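Local coordinates for uncharacterized protein Rv3272 (Mycobacterium tuberculosis, PDB 5YX6) that binds fatty acyl-CoAs of various chain lengths, palmitoyl-CoA most tightly, and probably acts as a family III CoA transferase in fatty acid metabolism, at residues Gly12-Asp17 with Leu90-Thr95; Leu16-Asn21 with Ile39-Pro44. All coordinates share one frame; numbering follows the deposited sequence.

Interaction 1: residues Gly12-Asp17 with Leu90-Thr95; sequences GFRVLD and LRLADT
Arg-14 leaves strand 14-17 with CG anti to the backbone N (chi1 173°), runs on extended through chi2 and then bends at chi3 (-67°), so that NH1 of its guanidinium reaches Thr-95, just past the end of helix 83-94. The OG1 of Thr-95 sits in the crowded position between backbone N and carbonyl carbon. Arg-14 NH1 donates to Thr-95 OG1 over 3.1 Å, a somewhat bent bond lying near the guanidinium plane, at its edge. The threonine hydroxyl in turn gives its proton to Leu-92 O, with Thr-95 OG1 2.6 Å away, in the carbonyl plane and on a lone pair. Because Thr-95 N also donates to Leu-92 O, two bonds from one residue grip this carbonyl at the helix end, and the hydroxyl is left turned to accept from the arginine. Threonine suits the place: one short side chain relays between a helix-end carbonyl and a cation. NE of Arg-14 forms a salt bridge with Glu-37, which helps fix the long chain.

Two residues along the strand, Leu-16 carries the apolar half. Leu-16 CD2 lies 3.9 Å from Leu-92 CG and also rests against the helix backbone at Ala-93 N and CA; Leu-16 CD2 stands 4.1 Å from Ala-93 CB. The two leucines cross obliquely. Ala-93, with only CB, which heads mostly away, adds no bulk between the methyl group and the helix backbone.

Strand and helix run roughly antiparallel (148°), their axes 9.5 Å apart, as expected for a helix packed on a parallel sheet in a Rossmann-like domain. Helix 83-94 leads through the short loop 95-97 into strand 98-101, the neighbour of strand 14-17; Leu-16 also touches Val-99 there, while strand 37-42 flanks the other edge.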
# COMPACT_ATOMS: atom_id res chain seq x y z
N GLY A 12 1.25 -4.38 -26.76
CA GLY A 12 2.47 -4.71 -27.46
C GLY A 12 3.63 -5.10 -26.55
O GLY A 12 4.61 -5.67 -27.03
N PHE A 13 3.53 -4.80 -25.26
CA PHE A 13 4.61 -5.16 -24.32
C PHE A 13 4.45 -6.59 -23.81
O PHE A 13 3.35 -7.01 -23.45
CB PHE A 13 4.66 -4.20 -23.13
CG PHE A 13 5.15 -2.83 -23.47
CD1 PHE A 13 6.02 -2.62 -24.52
CD2 PHE A 13 4.73 -1.74 -22.73
CE1 PHE A 13 6.47 -1.34 -24.83
CE2 PHE A 13 5.18 -0.47 -23.03
CZ PHE A 13 6.05 -0.27 -24.08
N ARG A 14 5.56 -7.31 -23.73
CA ARG A 14 5.53 -8.68 -23.24
C ARG A 14 6.28 -8.80 -21.92
O ARG A 14 7.40 -8.32 -21.78
CB ARG A 14 6.13 -9.63 -24.28
CG ARG A 14 6.30 -11.05 -23.76
CD ARG A 14 6.71 -11.98 -24.86
NE ARG A 14 5.64 -12.11 -25.84
CZ ARG A 14 5.73 -12.83 -26.96
NH1 ARG A 14 6.85 -13.50 -27.22
NH2 ARG A 14 4.71 -12.90 -27.79
N VAL A 15 5.64 -9.43 -20.94
CA VAL A 15 6.22 -9.58 -19.62
C VAL A 15 6.39 -11.05 -19.28
O VAL A 15 5.47 -11.84 -19.45
CB VAL A 15 5.33 -8.91 -18.54
CG1 VAL A 15 5.95 -9.06 -17.16
CG2 VAL A 15 5.09 -7.43 -18.89
N LEU A 16 7.58 -11.41 -18.82
CA LEU A 16 7.87 -12.76 -18.33
C LEU A 16 7.78 -12.80 -16.82
O LEU A 16 8.65 -12.24 -16.14
CB LEU A 16 9.26 -13.21 -18.78
CG LEU A 16 9.29 -14.12 -20.00
CD1 LEU A 16 8.61 -13.42 -21.16
CD2 LEU A 16 10.73 -14.52 -20.33
N ASP A 17 6.75 -13.45 -16.28
CA ASP A 17 6.45 -13.36 -14.85
C ASP A 17 6.86 -14.64 -14.11
O ASP A 17 6.13 -15.63 -14.15
CB ASP A 17 4.95 -13.09 -14.65
CG ASP A 17 4.56 -12.85 -13.18
OD1 ASP A 17 5.45 -12.93 -12.31
OD2 ASP A 17 3.36 -12.59 -12.89
N LEU A 90 15.83 -18.39 -22.13
CA LEU A 90 16.72 -17.41 -22.75
C LEU A 90 16.13 -16.94 -24.08
O LEU A 90 16.16 -15.75 -24.38
CB LEU A 90 18.12 -17.98 -22.96
CG LEU A 90 18.97 -18.23 -21.71
CD1 LEU A 90 20.17 -19.09 -22.03
CD2 LEU A 90 19.41 -16.93 -21.08
N ARG A 91 15.58 -17.86 -24.85
CA ARG A 91 14.96 -17.50 -26.12
C ARG A 91 13.68 -16.70 -25.91
O ARG A 91 13.39 -15.76 -26.65
CB ARG A 91 14.67 -18.74 -26.96
CG ARG A 91 15.92 -19.36 -27.55
CD ARG A 91 15.58 -20.52 -28.46
NE ARG A 91 16.48 -21.65 -28.22
CZ ARG A 91 16.11 -22.80 -27.66
NH1 ARG A 91 14.85 -22.98 -27.27
NH2 ARG A 91 17.01 -23.76 -27.48
N LEU A 92 12.90 -17.09 -24.90
CA LEU A 92 11.67 -16.39 -24.59
C LEU A 92 12.00 -14.97 -24.10
O LEU A 92 11.31 -14.01 -24.46
CB LEU A 92 10.86 -17.17 -23.55
CG LEU A 92 9.44 -16.70 -23.24
CD1 LEU A 92 8.68 -16.40 -24.52
CD2 LEU A 92 8.70 -17.73 -22.39
N ALA A 93 13.04 -14.83 -23.30
CA ALA A 93 13.44 -13.52 -22.78
C ALA A 93 13.96 -12.57 -23.87
O ALA A 93 13.82 -11.35 -23.76
CB ALA A 93 14.49 -13.68 -21.71
N ASP A 94 14.56 -13.12 -24.92
CA ASP A 94 15.00 -12.29 -26.04
C ASP A 94 13.83 -11.52 -26.65
O ASP A 94 14.01 -10.47 -27.25
CB ASP A 94 15.68 -13.14 -27.12
CG ASP A 94 17.06 -13.64 -26.71
OD1 ASP A 94 17.61 -13.14 -25.69
OD2 ASP A 94 17.60 -14.53 -27.40
N THR A 95 12.62 -12.04 -26.47
CA THR A 95 11.43 -11.43 -27.05
C THR A 95 10.68 -10.56 -26.04
O THR A 95 9.64 -9.99 -26.37
CB THR A 95 10.45 -12.49 -27.58
OG1 THR A 95 9.87 -13.20 -26.47
CG2 THR A 95 11.16 -13.47 -28.51

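Interaction 2: residues Leu16-Asn21 with Ile39-Pro44; sequences LDFTQN and IKVEAP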
# COMPACT_ATOMS: atom_id res chain seq x y z
N LEU A 16 7.58 -11.41 -18.82
CA LEU A 16 7.87 -12.76 -18.33
C LEU A 16 7.78 -12.80 -16.82
O LEU A 16 8.65 -12.24 -16.14
CB LEU A 16 9.26 -13.21 -18.78
CG LEU A 16 9.29 -14.12 -20.00
CD1 LEU A 16 8.61 -13.42 -21.16
CD2 LEU A 16 10.73 -14.52 -20.33
N ASP A 17 6.75 -13.45 -16.28
CA ASP A 17 6.45 -13.36 -14.85
C ASP A 17 6.86 -14.64 -14.11
O ASP A 17 6.13 -15.63 -14.15
CB ASP A 17 4.95 -13.09 -14.65
CG ASP A 17 4.56 -12.85 -13.18
OD1 ASP A 17 5.45 -12.93 -12.31
OD2 ASP A 17 3.36 -12.59 -12.89
N PHE A 18 7.99 -14.60 -13.41
CA PHE A 18 8.48 -15.76 -12.64
C PHE A 18 7.95 -15.80 -11.19
O PHE A 18 8.29 -16.72 -10.44
CB PHE A 18 10.02 -15.78 -12.59
CG PHE A 18 10.71 -16.10 -13.91
CD1 PHE A 18 10.92 -15.11 -14.87
CD2 PHE A 18 11.18 -17.38 -14.17
CE1 PHE A 18 11.56 -15.40 -16.07
CE2 PHE A 18 11.82 -17.67 -15.36
CZ PHE A 18 12.01 -16.68 -16.32
N THR A 19 7.11 -14.84 -10.81
CA THR A 19 6.72 -14.67 -9.40
C THR A 19 5.68 -15.68 -8.90
O THR A 19 4.97 -16.29 -9.69
CB THR A 19 6.11 -13.26 -9.14
OG1 THR A 19 4.82 -13.17 -9.77
CG2 THR A 19 7.01 -12.15 -9.66
N GLN A 20 5.62 -15.86 -7.59
CA GLN A 20 4.59 -16.72 -6.98
C GLN A 20 3.89 -16.03 -5.81
O GLN A 20 4.33 -14.97 -5.36
CB GLN A 20 5.17 -18.05 -6.50
CG GLN A 20 5.83 -18.88 -7.58
CD GLN A 20 6.63 -20.02 -7.01
OE1 GLN A 20 6.07 -20.90 -6.34
NE2 GLN A 20 7.93 -20.02 -7.25
N ASN A 21 2.82 -16.65 -5.33
CA ASN A 21 2.07 -16.19 -4.16
C ASN A 21 1.34 -14.89 -4.48
O ASN A 21 0.60 -14.85 -5.46
CB ASN A 21 3.00 -16.07 -2.95
CG ASN A 21 3.77 -17.36 -2.68
OD1 ASN A 21 3.19 -18.45 -2.72
ND2 ASN A 21 5.07 -17.25 -2.42
N ILE A 39 3.31 -13.41 -19.27
CA ILE A 39 3.48 -14.85 -19.36
C ILE A 39 4.03 -15.38 -18.04
O ILE A 39 5.16 -15.07 -17.67
CB ILE A 39 4.45 -15.24 -20.50
CG1 ILE A 39 3.96 -14.68 -21.83
CG2 ILE A 39 4.63 -16.75 -20.56
CD1 ILE A 39 4.93 -14.95 -22.96
N LYS A 40 3.20 -16.15 -17.33
CA LYS A 40 3.62 -16.82 -16.11
C LYS A 40 4.60 -17.94 -16.45
O LYS A 40 4.39 -18.67 -17.42
CB LYS A 40 2.43 -17.41 -15.35
CG LYS A 40 1.61 -16.43 -14.56
CD LYS A 40 0.59 -17.17 -13.71
CE LYS A 40 1.21 -17.74 -12.42
NZ LYS A 40 1.69 -16.66 -11.49
N VAL A 41 5.65 -18.07 -15.65
CA VAL A 41 6.55 -19.21 -15.74
C VAL A 41 6.37 -20.06 -14.48
O VAL A 41 6.73 -19.63 -13.39
CB VAL A 41 8.01 -18.75 -15.89
CG1 VAL A 41 8.96 -19.96 -15.88
CG2 VAL A 41 8.19 -17.91 -17.17
N GLU A 42 5.80 -21.25 -14.62
CA GLU A 42 5.50 -22.08 -13.45
C GLU A 42 6.31 -23.37 -13.44
O GLU A 42 6.78 -23.84 -14.48
CB GLU A 42 4.00 -22.40 -13.39
CG GLU A 42 3.10 -21.18 -13.65
CD GLU A 42 1.61 -21.50 -13.56
OE1 GLU A 42 0.88 -21.13 -14.50
OE2 GLU A 42 1.18 -22.10 -12.55
N ALA A 43 6.46 -23.94 -12.25
CA ALA A 43 7.07 -25.25 -12.10
C ALA A 43 6.17 -26.29 -12.75
O ALA A 43 4.97 -26.04 -12.89
CB ALA A 43 7.28 -25.57 -10.62
N PRO A 44 6.75 -27.42 -13.20
CA PRO A 44 5.96 -28.48 -13.83
C PRO A 44 4.76 -28.85 -12.97
O PRO A 44 4.92 -29.05 -11.76
CB PRO A 44 6.94 -29.65 -13.92
CG PRO A 44 8.26 -28.98 -14.07
CD PRO A 44 8.19 -27.74 -13.21
O HOH W 1 9.14 -19.25 -11.67
O HOH W 2 4.75 -19.34 -10.80
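Asp-17 OD1 is gripped by two donors from a single residue: Thr-19 N, 2.9 Å away and above the carboxylate plane, and Thr-19 OG1, 2.6 Å away on the syn lone pair. The backbone bond closes an Asx turn where strand 14-17 gives way to loop. Asp-17 lies on the same sheet face as Lys-40; CG anti to the backbone N (chi1 -174°) sets the carboxylate beside the carbonyl carbon, where OD1 meets Thr-19. OD2 forms a salt bridge with Lys-73, and Lys-40 NZ, 4.6 Å from Asp-17 OD2 and not in contact with it, is hydrogen-bonded to Asn-70 and salt-bridged to Glu-47; these cations would probably favour an ionised carboxylate. Aspartate is short enough to hold the turn and meet a lysine at once.

The backbones pair as parallel strands. Asp-17 N donates almost straight (172°) to Ile-39 O over 2.7 Å, and Asp-17 O accepts from Val-41 N over 2.9 Å, both donors standing above the carbonyl planes. Beyond Phe-18 and Val-41 the chains part, and a water donates to both Phe-18 O and Val-41 O at the start of the gap.

On the face bearing Leu-16 and Ile-39, the Phe-18 ring and Val-41 lie side by side, pointing the same way. Val-41 CG2 sits over the ring centre, 4.1 Å from the Phe-18 centroid and nearly along its normal, a CH-pi contact, while Val-41 CG1 rests 3.7 Å from Phe-18 CE2. A branched valine thus lays both methyls against one flat ring.

Strands 14-17 and 37-42 are joined through helix 23-33 as a beta-alpha-beta unit of the Rossmann fold. Met-89 of helix 83-94 packs on both Phe-18 and Val-41, and strands 98-101 and 74-77 continue the sheet beyond the pair.

Strand 14-17 is common to both contacts, whose centres lie 12 Å apart. Leu-16 serves each: in interaction 1 it meets the helix, and in interaction 2 it sits in register with Ile-39. A probable backbone hydrogen bond, Val-15 O to Ile-39 N at 2.7 Å, continues the ladder of interaction 2 into the range of interaction 1, and Arg-14 CD packs 4.0 Å from Ile-39 CD1. The same strand is therefore tied to a neighbouring strand and packed against a helix. Interaction 1 lies away from the annotated sites, whereas interaction 2 lies nearer the inferred nucleophile, without touching it: the side chain of Thr-19 is about 11 Å from that of Asp-175.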